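PDB 7L5I: trimethylamine-N-oxide reductase from Haemophilus influenzae, which probably reduces trimethylamine N-oxide and related oxides at a molybdenum centre held by two molybdopterin guanine dinucleotide cofactors. Local coordinates for residues H280-Q285 / Q334-F339; L274-A279 / E305-K310; K316-A321 / V327-I332; K294-G299 / G613-D618. All coordinates share one frame; numbering follows the deposited sequence.

Contact 1: residues H280-Q285 / Q334-F339; sequences HTLVEQ and QLAADF
Thr281, which packs on Ala336, ties its hydroxyl OG1 to the carbonyl O of Gly277, one turn back in its own helix. A chi1 of -54° sets OG1 beside the backbone N for that bond and swings CG2 anti to the same N. The carbon side of the threonine is thereby left to face helix 329-341: Thr281 CB lies 3.8 Å from Ala336 CB, and Thr281 CG2 is 3.9 Å from that methyl. Leu282 reaches the same alanine with one branch of its fork. Its CD2 stands 3.5 Å from the carbonyl O of Ala336 and 4.0 Å from Ala336 CB. With so small a residue opposite, the helices come close, and the CA atoms of Leu282 and Ala336 are 6.1 Å apart. At the C-terminal end of helix 271-284, exposed Gln285 lays its amide loosely near Ala337, OE1 to CB 4.4 Å. Both helices belong to the chain that crosses between strands 262-265 and 344-348 of a five-stranded parallel, Rossmann-like sheet. Leu368 and Leu372 of helix 359-372 also pack on Leu282, while Asp338 forms a salt bridge with Arg244. No hydrogen bond spans the two segments: the threonine hydroxyl is satisfied within its own helix, consistent with close fit and buried carbon surface, rather than directed polar bonds, joining the two segments.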
loop_
_atom_site.group_PDB
_atom_site.type_symbol
_atom_site.label_atom_id
_atom_site.label_comp_id
_atom_site.label_asym_id
_atom_site.label_seq_id
_atom_site.Cartn_x
_atom_site.Cartn_y
_atom_site.Cartn_z
ATOM N N HIS A 280 3.897 29.884 -8.585
ATOM C CA HIS A 280 4.278 31.073 -9.337
ATOM C C HIS A 280 3.195 32.132 -9.262
ATOM O O HIS A 280 3.489 33.328 -9.115
ATOM C CB HIS A 280 4.576 30.699 -10.789
ATOM C CG HIS A 280 4.979 31.867 -11.623
ATOM N ND1 HIS A 280 4.067 32.761 -12.138
ATOM C CD2 HIS A 280 6.203 32.309 -12.003
ATOM C CE1 HIS A 280 4.713 33.702 -12.807
ATOM N NE2 HIS A 280 6.007 33.454 -12.737
ATOM N N THR A 281 1.931 31.715 -9.356
ATOM C CA THR A 281 0.820 32.648 -9.214
ATOM C C THR A 281 0.818 33.281 -7.830
ATOM O O THR A 281 0.584 34.491 -7.699
ATOM C CB THR A 281 -0.512 31.944 -9.485
ATOM O OG1 THR A 281 -0.480 31.295 -10.762
ATOM C CG2 THR A 281 -1.672 32.966 -9.502
ATOM N N LEU A 282 1.088 32.494 -6.771
ATOM C CA LEU A 282 1.139 33.105 -5.444
ATOM C C LEU A 282 2.141 34.256 -5.411
ATOM O O LEU A 282 1.870 35.311 -4.828
ATOM C CB LEU A 282 1.523 32.082 -4.386
ATOM C CG LEU A 282 0.506 30.973 -4.153
ATOM C CD1 LEU A 282 1.118 30.003 -3.160
ATOM C CD2 LEU A 282 -0.800 31.514 -3.661
ATOM N N VAL A 283 3.333 34.036 -5.959
ATOM C CA VAL A 283 4.367 35.070 -5.935
ATOM C C VAL A 283 3.911 36.279 -6.741
ATOM O O VAL A 283 3.996 37.423 -6.276
ATOM C CB VAL A 283 5.702 34.501 -6.462
ATOM C CG1 VAL A 283 6.740 35.582 -6.560
ATOM C CG2 VAL A 283 6.203 33.418 -5.532
ATOM N N GLU A 284 3.393 36.031 -7.952
ATOM C CA GLU A 284 2.944 37.095 -8.859
ATOM C C GLU A 284 1.851 37.962 -8.244
ATOM O O GLU A 284 1.782 39.159 -8.540
ATOM C CB GLU A 284 2.451 36.439 -10.152
ATOM C CG GLU A 284 1.909 37.320 -11.249
ATOM C CD GLU A 284 1.502 36.499 -12.479
ATOM O OE1 GLU A 284 0.330 36.058 -12.560
ATOM O OE2 GLU A 284 2.372 36.270 -13.351
ATOM N N GLN A 285 1.005 37.386 -7.392
ATOM C CA GLN A 285 -0.107 38.092 -6.751
ATOM C C GLN A 285 0.156 38.455 -5.296
ATOM O O GLN A 285 -0.762 38.935 -4.609
ATOM C CB GLN A 285 -1.378 37.258 -6.847
ATOM C CG GLN A 285 -1.749 36.999 -8.289
ATOM C CD GLN A 285 -3.135 36.429 -8.481
ATOM O OE1 GLN A 285 -3.863 36.191 -7.521
ATOM N NE2 GLN A 285 -3.509 36.214 -9.739
ATOM N N GLN A 334 -6.904 30.377 -10.183
ATOM C CA GLN A 334 -8.004 30.471 -9.230
ATOM C C GLN A 334 -7.787 29.547 -8.030
ATOM O O GLN A 334 -8.140 29.904 -6.899
ATOM C CB GLN A 334 -9.319 30.160 -9.933
ATOM C CG GLN A 334 -10.544 30.596 -9.137
ATOM C CD GLN A 334 -10.413 32.016 -8.584
ATOM O OE1 GLN A 334 -10.647 32.258 -7.398
ATOM N NE2 GLN A 334 -10.009 32.958 -9.442
ATOM N N LEU A 335 -7.190 28.370 -8.249
ATOM C CA LEU A 335 -6.797 27.528 -7.125
ATOM C C LEU A 335 -5.835 28.271 -6.216
ATOM O O LEU A 335 -5.999 28.276 -4.985
ATOM C CB LEU A 335 -6.148 26.233 -7.623
ATOM C CG LEU A 335 -7.079 25.255 -8.327
ATOM C CD1 LEU A 335 -6.243 24.147 -8.985
ATOM C CD2 LEU A 335 -8.100 24.704 -7.348
ATOM N N ALA A 336 -4.819 28.904 -6.801
ATOM C CA ALA A 336 -3.839 29.611 -5.986
ATOM C C ALA A 336 -4.517 30.676 -5.141
ATOM O O ALA A 336 -4.261 30.793 -3.940
ATOM C CB ALA A 336 -2.762 30.232 -6.875
ATOM N N ALA A 337 -5.403 31.472 -5.752
ATOM C CA ALA A 337 -6.051 32.549 -5.012
ATOM C C ALA A 337 -6.903 31.993 -3.887
ATOM O O ALA A 337 -6.914 32.531 -2.776
ATOM C CB ALA A 337 -6.913 33.392 -5.961
ATOM N N ASP A 338 -7.618 30.902 -4.155
ATOM C CA ASP A 338 -8.507 30.336 -3.160
ATOM C C ASP A 338 -7.721 29.681 -2.032
ATOM O O ASP A 338 -8.084 29.831 -0.865
ATOM C CB ASP A 338 -9.455 29.339 -3.805
ATOM C CG ASP A 338 -10.428 30.010 -4.787
ATOM O OD1 ASP A 338 -10.479 31.259 -4.817
ATOM O OD2 ASP A 338 -11.137 29.291 -5.529
ATOM N N PHE A 339 -6.639 28.966 -2.356
ATOM C CA PHE A 339 -5.857 28.327 -1.301
ATOM C C PHE A 339 -5.311 29.372 -0.330
ATOM O O PHE A 339 -5.183 29.113 0.871
ATOM C CB PHE A 339 -4.667 27.548 -1.868
ATOM C CG PHE A 339 -5.020 26.341 -2.699
ATOM C CD1 PHE A 339 -6.317 25.895 -2.824
ATOM C CD2 PHE A 339 -4.016 25.662 -3.354
ATOM C CE1 PHE A 339 -6.610 24.769 -3.618
ATOM C CE2 PHE A 339 -4.294 24.541 -4.129
ATOM C CZ PHE A 339 -5.588 24.099 -4.247
#

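Contact 2: residues L274-A279 / E305-K310; sequences LMLGIA and EYLLGK
Leu307 puts its CD1 methyl into the angle between Leu276 and Ala279 of helix 271-284. There Leu307 CD1 lies 3.8 Å from Leu276 CD2, 3.9 Å from Ala279 CB and 3.5 Å from the carbonyl O of Leu276. The two leucine side chains slide past each other in opposite directions, whereas Tyr306 crosses Leu276 at about a right angle and meets Leu276 CD1 with its CE2 at 4.0 Å. Both partners on helix 300-307 hold CG anti to the backbone N, Leu307 at chi1 -171° and Tyr306 at 169°, which extends them from the flank of their helix to the other segment. That helix stops in a Schellman motif: Gly309, with a positive phi of 79°, gives its N to Tyr306 O at 3.1 Å, and Lys310 N makes a weak bond to Glu305 O. Helix 271-284 behind the contact packs on the five-stranded parallel sheet through Leu274, Met275 and Ile278, all of which touch Trp212. Farther out, the tyrosine ring is fixed at several points. Its OH is hydrogen-bonded to Trp652 N, His649 meets the ring obliquely, and Lys316 pairs with it as a cation-pi partner while also bonding the carbonyl O of Tyr306.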
loop_
_atom_site.group_PDB
_atom_site.type_symbol
_atom_site.label_atom_id
_atom_site.label_comp_id
_atom_site.label_asym_id
_atom_site.label_seq_id
_atom_site.Cartn_x
_atom_site.Cartn_y
_atom_site.Cartn_z
ATOM N N LEU A 274 1.811 21.441 -12.055
ATOM C CA LEU A 274 0.639 22.128 -11.528
ATOM C C LEU A 274 0.976 22.912 -10.264
ATOM O O LEU A 274 0.591 24.076 -10.126
ATOM C CB LEU A 274 -0.476 21.122 -11.271
ATOM C CG LEU A 274 -1.707 21.617 -10.529
ATOM C CD1 LEU A 274 -2.268 22.831 -11.266
ATOM C CD2 LEU A 274 -2.729 20.513 -10.417
ATOM N N MET A 275 1.684 22.286 -9.317
ATOM C CA MET A 275 2.048 22.976 -8.084
ATOM C C MET A 275 2.967 24.162 -8.351
ATOM O O MET A 275 2.854 25.200 -7.691
ATOM C CB MET A 275 2.720 21.997 -7.112
ATOM C CG MET A 275 1.849 20.872 -6.678
ATOM S SD MET A 275 2.834 19.775 -5.562
ATOM C CE MET A 275 1.869 18.261 -5.577
ATOM N N LEU A 276 3.907 24.018 -9.290
ATOM C CA LEU A 276 4.774 25.140 -9.654
ATOM C C LEU A 276 3.958 26.302 -10.209
ATOM O O LEU A 276 4.207 27.471 -9.870
ATOM C CB LEU A 276 5.822 24.685 -10.668
ATOM C CG LEU A 276 6.896 23.759 -10.095
ATOM C CD1 LEU A 276 7.717 23.126 -11.181
ATOM C CD2 LEU A 276 7.834 24.475 -9.104
ATOM N N GLY A 277 2.977 26.009 -11.054
ATOM C CA GLY A 277 2.142 27.080 -11.594
ATOM C C GLY A 277 1.342 27.801 -10.532
ATOM O O GLY A 277 1.164 29.020 -10.581
ATOM N N ILE A 278 0.825 27.046 -9.556
ATOM C CA ILE A 278 0.141 27.634 -8.415
ATOM C C ILE A 278 1.110 28.498 -7.624
ATOM O O ILE A 278 0.806 29.652 -7.269
ATOM C CB ILE A 278 -0.472 26.517 -7.548
ATOM C CG1 ILE A 278 -1.589 25.818 -8.322
ATOM C CG2 ILE A 278 -1.057 27.080 -6.260
ATOM C CD1 ILE A 278 -2.122 24.559 -7.650
ATOM N N ALA A 279 2.293 27.955 -7.341
ATOM C CA ALA A 279 3.290 28.681 -6.566
ATOM C C ALA A 279 3.683 29.967 -7.277
ATOM O O ALA A 279 3.799 31.027 -6.647
ATOM C CB ALA A 279 4.522 27.810 -6.338
ATOM N N GLU A 305 14.315 31.344 -7.461
ATOM C CA GLU A 305 15.027 31.608 -8.708
ATOM C C GLU A 305 14.643 30.602 -9.786
ATOM O O GLU A 305 14.584 30.935 -10.972
ATOM C CB GLU A 305 16.535 31.552 -8.487
ATOM C CG GLU A 305 17.100 32.668 -7.653
ATOM C CD GLU A 305 18.614 32.724 -7.733
ATOM O OE1 GLU A 305 19.263 31.666 -7.559
ATOM O OE2 GLU A 305 19.150 33.824 -7.991
ATOM N N TYR A 306 14.430 29.348 -9.396
ATOM C CA TYR A 306 13.954 28.339 -10.343
ATOM C C TYR A 306 12.520 28.630 -10.747
ATOM O O TYR A 306 12.157 28.588 -11.930
ATOM C CB TYR A 306 14.069 26.950 -9.702
ATOM C CG TYR A 306 13.375 25.836 -10.462
ATOM C CD1 TYR A 306 13.951 25.283 -11.599
ATOM C CD2 TYR A 306 12.179 25.292 -10.007
ATOM C CE1 TYR A 306 13.335 24.245 -12.290
ATOM C CE2 TYR A 306 11.554 24.256 -10.700
ATOM C CZ TYR A 306 12.148 23.732 -11.827
ATOM O OH TYR A 306 11.546 22.712 -12.501
ATOM N N LEU A 307 11.685 28.939 -9.765
ATOM C CA LEU A 307 10.279 29.212 -10.014
ATOM C C LEU A 307 10.097 30.374 -10.972
ATOM O O LEU A 307 9.170 30.371 -11.792
ATOM C CB LEU A 307 9.598 29.517 -8.681
ATOM C CG LEU A 307 8.089 29.632 -8.654
ATOM C CD1 LEU A 307 7.444 28.285 -8.916
ATOM C CD2 LEU A 307 7.687 30.164 -7.284
ATOM N N LEU A 308 10.955 31.384 -10.874
ATOM C CA LEU A 308 10.831 32.574 -11.708
ATOM C C LEU A 308 11.648 32.510 -12.990
ATOM O O LEU A 308 11.663 33.488 -13.741
ATOM C CB LEU A 308 11.262 33.821 -10.927
ATOM C CG LEU A 308 10.453 34.162 -9.695
ATOM C CD1 LEU A 308 10.953 35.468 -9.095
ATOM C CD2 LEU A 308 8.993 34.275 -10.055
ATOM N N GLY A 309 12.319 31.406 -13.266
ATOM C CA GLY A 309 13.032 31.286 -14.518
ATOM C C GLY A 309 14.363 31.999 -14.571
ATOM O O GLY A 309 14.983 32.047 -15.639
ATOM N N LYS A 310 14.835 32.536 -13.450
ATOM C CA LYS A 310 16.107 33.249 -13.449
ATOM C C LYS A 310 17.256 32.311 -13.766
ATOM O O LYS A 310 18.267 32.728 -14.339
ATOM C CB LYS A 310 16.306 33.924 -12.093
ATOM C CG LYS A 310 15.259 35.008 -11.818
ATOM C CD LYS A 310 15.233 35.427 -10.357
ATOM C CE LYS A 310 14.330 36.633 -10.119
ATOM N NZ LYS A 310 13.625 37.109 -11.349
#

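Contact 3: residues K316-A321 / V327-I332; sequences KTAEWA and VPAETI
Ile332 spreads its branches over Ala318 and Ala321 because chi1 of -61° turns CG2 anti to the backbone N, while an extended chi2 of -176° carries CD1 outward. The contact joins the first turns of two successive helices, 318-325 and 329-341, the chain turning back through a short connection between them; helix 329-341 packs on the edge strand 262-265 of the five-stranded parallel sheet, through Thr331 on Ile264, and leads on to its strand 344-348. Ile332 CG2 sits 3.8 Å from Ala318 CB. Its CD1 reaches over to the carbonyl O of Ala318 at 3.6 Å and to Ala321 CB at 3.9 Å. Alanine faces alanine at the very start of the helices, where the CA atoms of Ala318 and Ala329 approach to 5.0 Å and their CB atoms to 4.2 Å. At the exposed margin Glu319 leaves its helix pointing away, then bends back at chi2 and lays its carboxylate alongside the methyl of Ala329, OE1 to CB 3.9 Å. The same OE1 forms a salt bridge with Lys333. That lysine would be expected to favour the charged carboxylate. Thr281 of helix 271-284 packs on Ala318, and Leu274 and Ile278 pack on Ile332. Thr317 caps helix 318-325 at its N-cap position: its OG1 accepts from Trp320 N at 2.9 Å in a nearly straight bond, 164° at the hydrogen.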
loop_
_atom_site.group_PDB
_atom_site.type_symbol
_atom_site.label_atom_id
_atom_site.label_comp_id
_atom_site.label_asym_id
_atom_site.label_seq_id
_atom_site.Cartn_x
_atom_site.Cartn_y
_atom_site.Cartn_z
ATOM N N LYS A 316 7.965 29.478 -14.347
ATOM C CA LYS A 316 7.030 28.360 -14.190
ATOM C C LYS A 316 5.601 28.878 -13.993
ATOM O O LYS A 316 4.943 28.636 -12.984
ATOM C CB LYS A 316 7.462 27.468 -13.030
ATOM C CG LYS A 316 8.914 26.999 -13.083
ATOM C CD LYS A 316 9.267 26.354 -14.431
ATOM C CE LYS A 316 10.714 25.870 -14.458
ATOM N NZ LYS A 316 11.718 26.967 -14.255
ATOM N N THR A 317 5.117 29.595 -15.013
ATOM C CA THR A 317 3.840 30.276 -14.948
ATOM C C THR A 317 2.680 29.291 -15.009
ATOM O O THR A 317 2.826 28.130 -15.403
ATOM C CB THR A 317 3.705 31.245 -16.120
ATOM O OG1 THR A 317 3.733 30.471 -17.333
ATOM C CG2 THR A 317 4.859 32.219 -16.129
ATOM N N ALA A 318 1.500 29.793 -14.654
ATOM C CA ALA A 318 0.281 29.018 -14.846
ATOM C C ALA A 318 0.121 28.597 -16.300
ATOM O O ALA A 318 -0.331 27.487 -16.579
ATOM C CB ALA A 318 -0.935 29.822 -14.380
ATOM N N GLU A 319 0.494 29.470 -17.247
ATOM C CA GLU A 319 0.398 29.115 -18.662
ATOM C C GLU A 319 1.377 28.009 -19.046
ATOM O O GLU A 319 1.022 27.097 -19.809
ATOM C CB GLU A 319 0.631 30.370 -19.512
ATOM C CG GLU A 319 -0.489 31.403 -19.399
ATOM C CD GLU A 319 -0.511 32.192 -18.078
ATOM O OE1 GLU A 319 -1.587 32.746 -17.760
ATOM O OE2 GLU A 319 0.517 32.276 -17.361
ATOM N N TRP A 320 2.614 28.071 -18.544
ATOM C CA TRP A 320 3.581 27.004 -18.778
ATOM C C TRP A 320 3.069 25.694 -18.207
ATOM O O TRP A 320 3.187 24.632 -18.835
ATOM C CB TRP A 320 4.921 27.391 -18.144
ATOM C CG TRP A 320 5.903 26.259 -18.003
ATOM C CD1 TRP A 320 6.836 25.849 -18.915
ATOM C CD2 TRP A 320 6.054 25.406 -16.869
ATOM N NE1 TRP A 320 7.543 24.784 -18.430
ATOM C CE2 TRP A 320 7.085 24.493 -17.169
ATOM C CE3 TRP A 320 5.401 25.314 -15.631
ATOM C CZ2 TRP A 320 7.480 23.498 -16.286
ATOM C CZ3 TRP A 320 5.810 24.323 -14.746
ATOM C CH2 TRP A 320 6.823 23.426 -15.089
ATOM N N ALA A 321 2.487 25.754 -17.009
ATOM C CA ALA A 321 2.022 24.543 -16.344
ATOM C C ALA A 321 0.814 23.949 -17.052
ATOM O O ALA A 321 0.704 22.727 -17.167
ATOM C CB ALA A 321 1.676 24.843 -14.888
ATOM N N VAL A 327 -4.519 21.289 -16.829
ATOM C CA VAL A 327 -5.413 22.169 -16.082
ATOM C C VAL A 327 -5.353 23.556 -16.718
ATOM O O VAL A 327 -4.261 24.115 -16.836
ATOM C CB VAL A 327 -5.033 22.237 -14.589
ATOM C CG1 VAL A 327 -5.959 23.156 -13.853
ATOM C CG2 VAL A 327 -5.060 20.838 -13.966
ATOM N N PRO A 328 -6.483 24.140 -17.102
ATOM C CA PRO A 328 -6.443 25.475 -17.721
ATOM C C PRO A 328 -5.756 26.510 -16.834
ATOM O O PRO A 328 -5.920 26.525 -15.615
ATOM C CB PRO A 328 -7.923 25.818 -17.927
ATOM C CG PRO A 328 -8.623 24.511 -17.966
ATOM C CD PRO A 328 -7.849 23.594 -17.040
ATOM N N ALA A 329 -5.024 27.432 -17.472
ATOM C CA ALA A 329 -4.271 28.422 -16.709
ATOM C C ALA A 329 -5.168 29.207 -15.754
ATOM O O ALA A 329 -4.770 29.504 -14.621
ATOM C CB ALA A 329 -3.553 29.385 -17.659
ATOM N N GLU A 330 -6.361 29.602 -16.190
ATOM C CA GLU A 330 -7.195 30.409 -15.298
ATOM C C GLU A 330 -7.658 29.600 -14.089
ATOM O O GLU A 330 -7.892 30.169 -13.024
ATOM C CB GLU A 330 -8.400 30.992 -16.036
ATOM C CG GLU A 330 -9.275 31.946 -15.180
ATOM C CD GLU A 330 -8.479 33.020 -14.426
ATOM O OE1 GLU A 330 -8.524 33.031 -13.165
ATOM O OE2 GLU A 330 -7.807 33.842 -15.098
ATOM N N THR A 331 -7.808 28.278 -14.238
ATOM C CA THR A 331 -8.148 27.425 -13.102
ATOM C C THR A 331 -6.983 27.292 -12.132
ATOM O O THR A 331 -7.183 27.335 -10.905
ATOM C CB THR A 331 -8.590 26.059 -13.616
ATOM O OG1 THR A 331 -9.782 26.244 -14.402
ATOM C CG2 THR A 331 -8.840 25.076 -12.478
ATOM N N ILE A 332 -5.763 27.143 -12.664
ATOM C CA ILE A 332 -4.555 27.145 -11.829
ATOM C C ILE A 332 -4.492 28.428 -11.009
ATOM O O ILE A 332 -4.234 28.409 -9.799
ATOM C CB ILE A 332 -3.303 26.983 -12.716
ATOM C CG1 ILE A 332 -3.347 25.645 -13.470
ATOM C CG2 ILE A 332 -2.010 27.126 -11.920
ATOM C CD1 ILE A 332 -2.098 25.352 -14.296
#

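Contact 4: residues K294-G299 / G613-D618; sequences KKYTSG and GEFRED
Tyr296 and Arg616 bring their CA atoms to 7.7 Å where helix 290-296 gives way to strand 297-298 and the single-turn helix 613-617 runs past. The site joins two parts of the chain far apart in sequence, and strand 297-298 is itself paired with 631-632 in a small two-stranded parallel sheet. Tyr296 carries most of the contact. Its OH gives a short hydrogen bond to the carbonyl O of Arg616, 2.6 Å, arriving in the carbonyl plane on a lone pair with a C=O...O angle of 138°. Lys295 NZ adds a weak bond to the same hydroxyl, which thus donates across the contact and accepts within its own segment. The tyrosine turns its edge to the face of Phe615 in a T-shaped pair, with ring centroids 5.3 Å apart and planes at 71°; Tyr296 CD1 stands over that face, offset toward the rim and 3.7 Å from Phe615 CE2. Each ring also meets its partner's backbone at its edge and in plane: Tyr296 CE1 lies 3.4 Å from Phe615 O, and Phe615 CZ lies 3.5 Å from Tyr296 O. Phe292 stacks on the Tyr296 ring, while Lys295 CG lies over a face of it. Arg616 stretches out from CG to NE, and its NH1 is hydrogen-bonded to the carbonyls of Gly373 and Ile375. A water links the segments as well, accepting from Lys295 NZ at 2.9 Å and donating to Glu617 O at 3.2 Å.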
loop_
_atom_site.group_PDB
_atom_site.type_symbol
_atom_site.label_atom_id
_atom_site.label_comp_id
_atom_site.label_asym_id
_atom_site.label_seq_id
_atom_site.Cartn_x
_atom_site.Cartn_y
_atom_site.Cartn_z
ATOM N N LYS A 294 10.676 33.002 5.570
ATOM C CA LYS A 294 11.950 33.372 6.165
ATOM C C LYS A 294 12.164 32.687 7.511
ATOM O O LYS A 294 13.271 32.257 7.824
ATOM C CB LYS A 294 12.023 34.886 6.348
ATOM C CG LYS A 294 13.304 35.322 7.025
ATOM C CD LYS A 294 13.495 36.828 6.995
ATOM C CE LYS A 294 14.947 37.187 7.316
ATOM N NZ LYS A 294 15.112 38.623 7.687
ATOM N N LYS A 295 11.106 32.584 8.312
ATOM C CA LYS A 295 11.223 32.140 9.690
ATOM C C LYS A 295 11.233 30.621 9.808
ATOM O O LYS A 295 11.881 30.087 10.710
ATOM C CB LYS A 295 10.064 32.719 10.489
ATOM C CG LYS A 295 10.082 32.424 11.978
ATOM C CD LYS A 295 8.977 33.206 12.699
ATOM C CE LYS A 295 8.997 32.906 14.193
ATOM N NZ LYS A 295 7.760 33.328 14.901
ATOM N N TYR A 296 10.547 29.910 8.912
ATOM C CA TYR A 296 10.292 28.482 9.101
ATOM C C TYR A 296 10.854 27.591 8.004
ATOM O O TYR A 296 10.724 26.355 8.100
ATOM C CB TYR A 296 8.777 28.248 9.215
ATOM C CG TYR A 296 8.105 28.935 10.380
ATOM C CD1 TYR A 296 8.132 28.389 11.665
ATOM C CD2 TYR A 296 7.437 30.141 10.200
ATOM C CE1 TYR A 296 7.502 29.024 12.715
ATOM C CE2 TYR A 296 6.800 30.771 11.232
ATOM C CZ TYR A 296 6.844 30.221 12.496
ATOM O OH TYR A 296 6.194 30.874 13.523
ATOM N N THR A 297 11.480 28.159 6.972
ATOM C CA THR A 297 12.034 27.354 5.900
ATOM C C THR A 297 13.484 27.730 5.642
ATOM O O THR A 297 13.968 28.788 6.060
ATOM C CB THR A 297 11.237 27.479 4.588
ATOM O OG1 THR A 297 11.576 28.715 3.920
ATOM C CG2 THR A 297 9.747 27.425 4.850
ATOM N N SER A 298 14.172 26.825 4.968
ATOM C CA SER A 298 15.548 27.014 4.526
ATOM C C SER A 298 15.581 26.844 3.017
ATOM O O SER A 298 15.069 25.853 2.488
ATOM C CB SER A 298 16.492 26.020 5.202
ATOM O OG SER A 298 17.833 26.248 4.802
ATOM N N GLY A 299 16.134 27.833 2.322
ATOM C CA GLY A 299 16.380 27.701 0.908
ATOM C C GLY A 299 15.296 28.216 -0.009
ATOM O O GLY A 299 15.347 27.934 -1.212
ATOM N N GLY A 613 2.145 22.537 15.394
ATOM C CA GLY A 613 1.751 23.679 16.197
ATOM C C GLY A 613 2.875 24.186 17.082
ATOM O O GLY A 613 3.041 25.398 17.258
ATOM N N GLU A 614 3.665 23.272 17.644
ATOM C CA GLU A 614 4.763 23.715 18.503
ATOM C C GLU A 614 5.885 24.340 17.686
ATOM O O GLU A 614 6.476 25.347 18.095
ATOM C CB GLU A 614 5.279 22.555 19.327
ATOM C CG GLU A 614 4.258 22.080 20.370
ATOM C CD GLU A 614 3.569 23.232 21.121
ATOM O OE1 GLU A 614 2.318 23.312 21.061
ATOM O OE2 GLU A 614 4.271 24.065 21.751
ATOM N N PHE A 615 6.214 23.744 16.541
ATOM C CA PHE A 615 7.139 24.377 15.604
ATOM C C PHE A 615 6.674 25.767 15.228
ATOM O O PHE A 615 7.458 26.724 15.232
ATOM C CB PHE A 615 7.256 23.483 14.358
ATOM C CG PHE A 615 8.118 24.043 13.263
ATOM C CD1 PHE A 615 9.457 24.291 13.499
ATOM C CD2 PHE A 615 7.613 24.237 11.976
ATOM C CE1 PHE A 615 10.287 24.779 12.479
ATOM C CE2 PHE A 615 8.446 24.723 10.965
ATOM C CZ PHE A 615 9.798 24.969 11.226
ATOM N N ARG A 616 5.388 25.923 14.905
ATOM C CA ARG A 616 4.918 27.250 14.531
ATOM C C ARG A 616 5.028 28.231 15.697
ATOM O O ARG A 616 5.419 29.393 15.516
ATOM C CB ARG A 616 3.465 27.203 14.038
ATOM C CG ARG A 616 3.067 28.554 13.447
ATOM C CD ARG A 616 1.667 28.613 12.895
ATOM N NE ARG A 616 1.426 29.951 12.353
ATOM C CZ ARG A 616 1.465 30.269 11.056
ATOM N NH1 ARG A 616 1.688 29.340 10.145
ATOM N NH2 ARG A 616 1.242 31.518 10.685
ATOM N N GLU A 617 4.679 27.786 16.901
ATOM C CA GLU A 617 4.708 28.673 18.055
ATOM C C GLU A 617 6.104 29.228 18.299
ATOM O O GLU A 617 6.271 30.436 18.505
ATOM C CB GLU A 617 4.207 27.941 19.291
ATOM C CG GLU A 617 4.346 28.788 20.573
ATOM C CD GLU A 617 3.593 30.125 20.491
ATOM O OE1 GLU A 617 2.421 30.119 20.064
ATOM O OE2 GLU A 617 4.171 31.184 20.854
ATOM N N ASP A 618 7.123 28.369 18.278
ATOM C CA ASP A 618 8.498 28.809 18.517
ATOM C C ASP A 618 9.476 27.880 17.828
ATOM O O ASP A 618 9.876 26.847 18.380
ATOM C CB ASP A 618 8.802 28.883 20.015
ATOM C CG ASP A 618 10.165 29.516 20.299
ATOM O OD1 ASP A 618 10.977 29.574 19.358
ATOM O OD2 ASP A 618 10.419 29.956 21.447
HETATM O O HOH W 1 8.395 32.717 17.662
#

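From the N terminus, helix 271-284 opens contact 2 and then contact 1, and the next helix and strand open contact 4. Contact 2 is the first to close, at 305-310. Contact 3 follows it in series, opening at 316-321 and closing at 327-332 inside the loops of contacts 1 and 4. Contact 1 closes at 334-339; contact 4 closes only at 613-618, after a loop of more than 300 residues. Contacts 1, 2 and 4 cross one another. Contacts 1, 2 and 3 touch in one helical cluster beside the parallel sheet, whereas contact 4, about 22 Å from contacts 1 and 2 between centres, ties that region to helix 613-617.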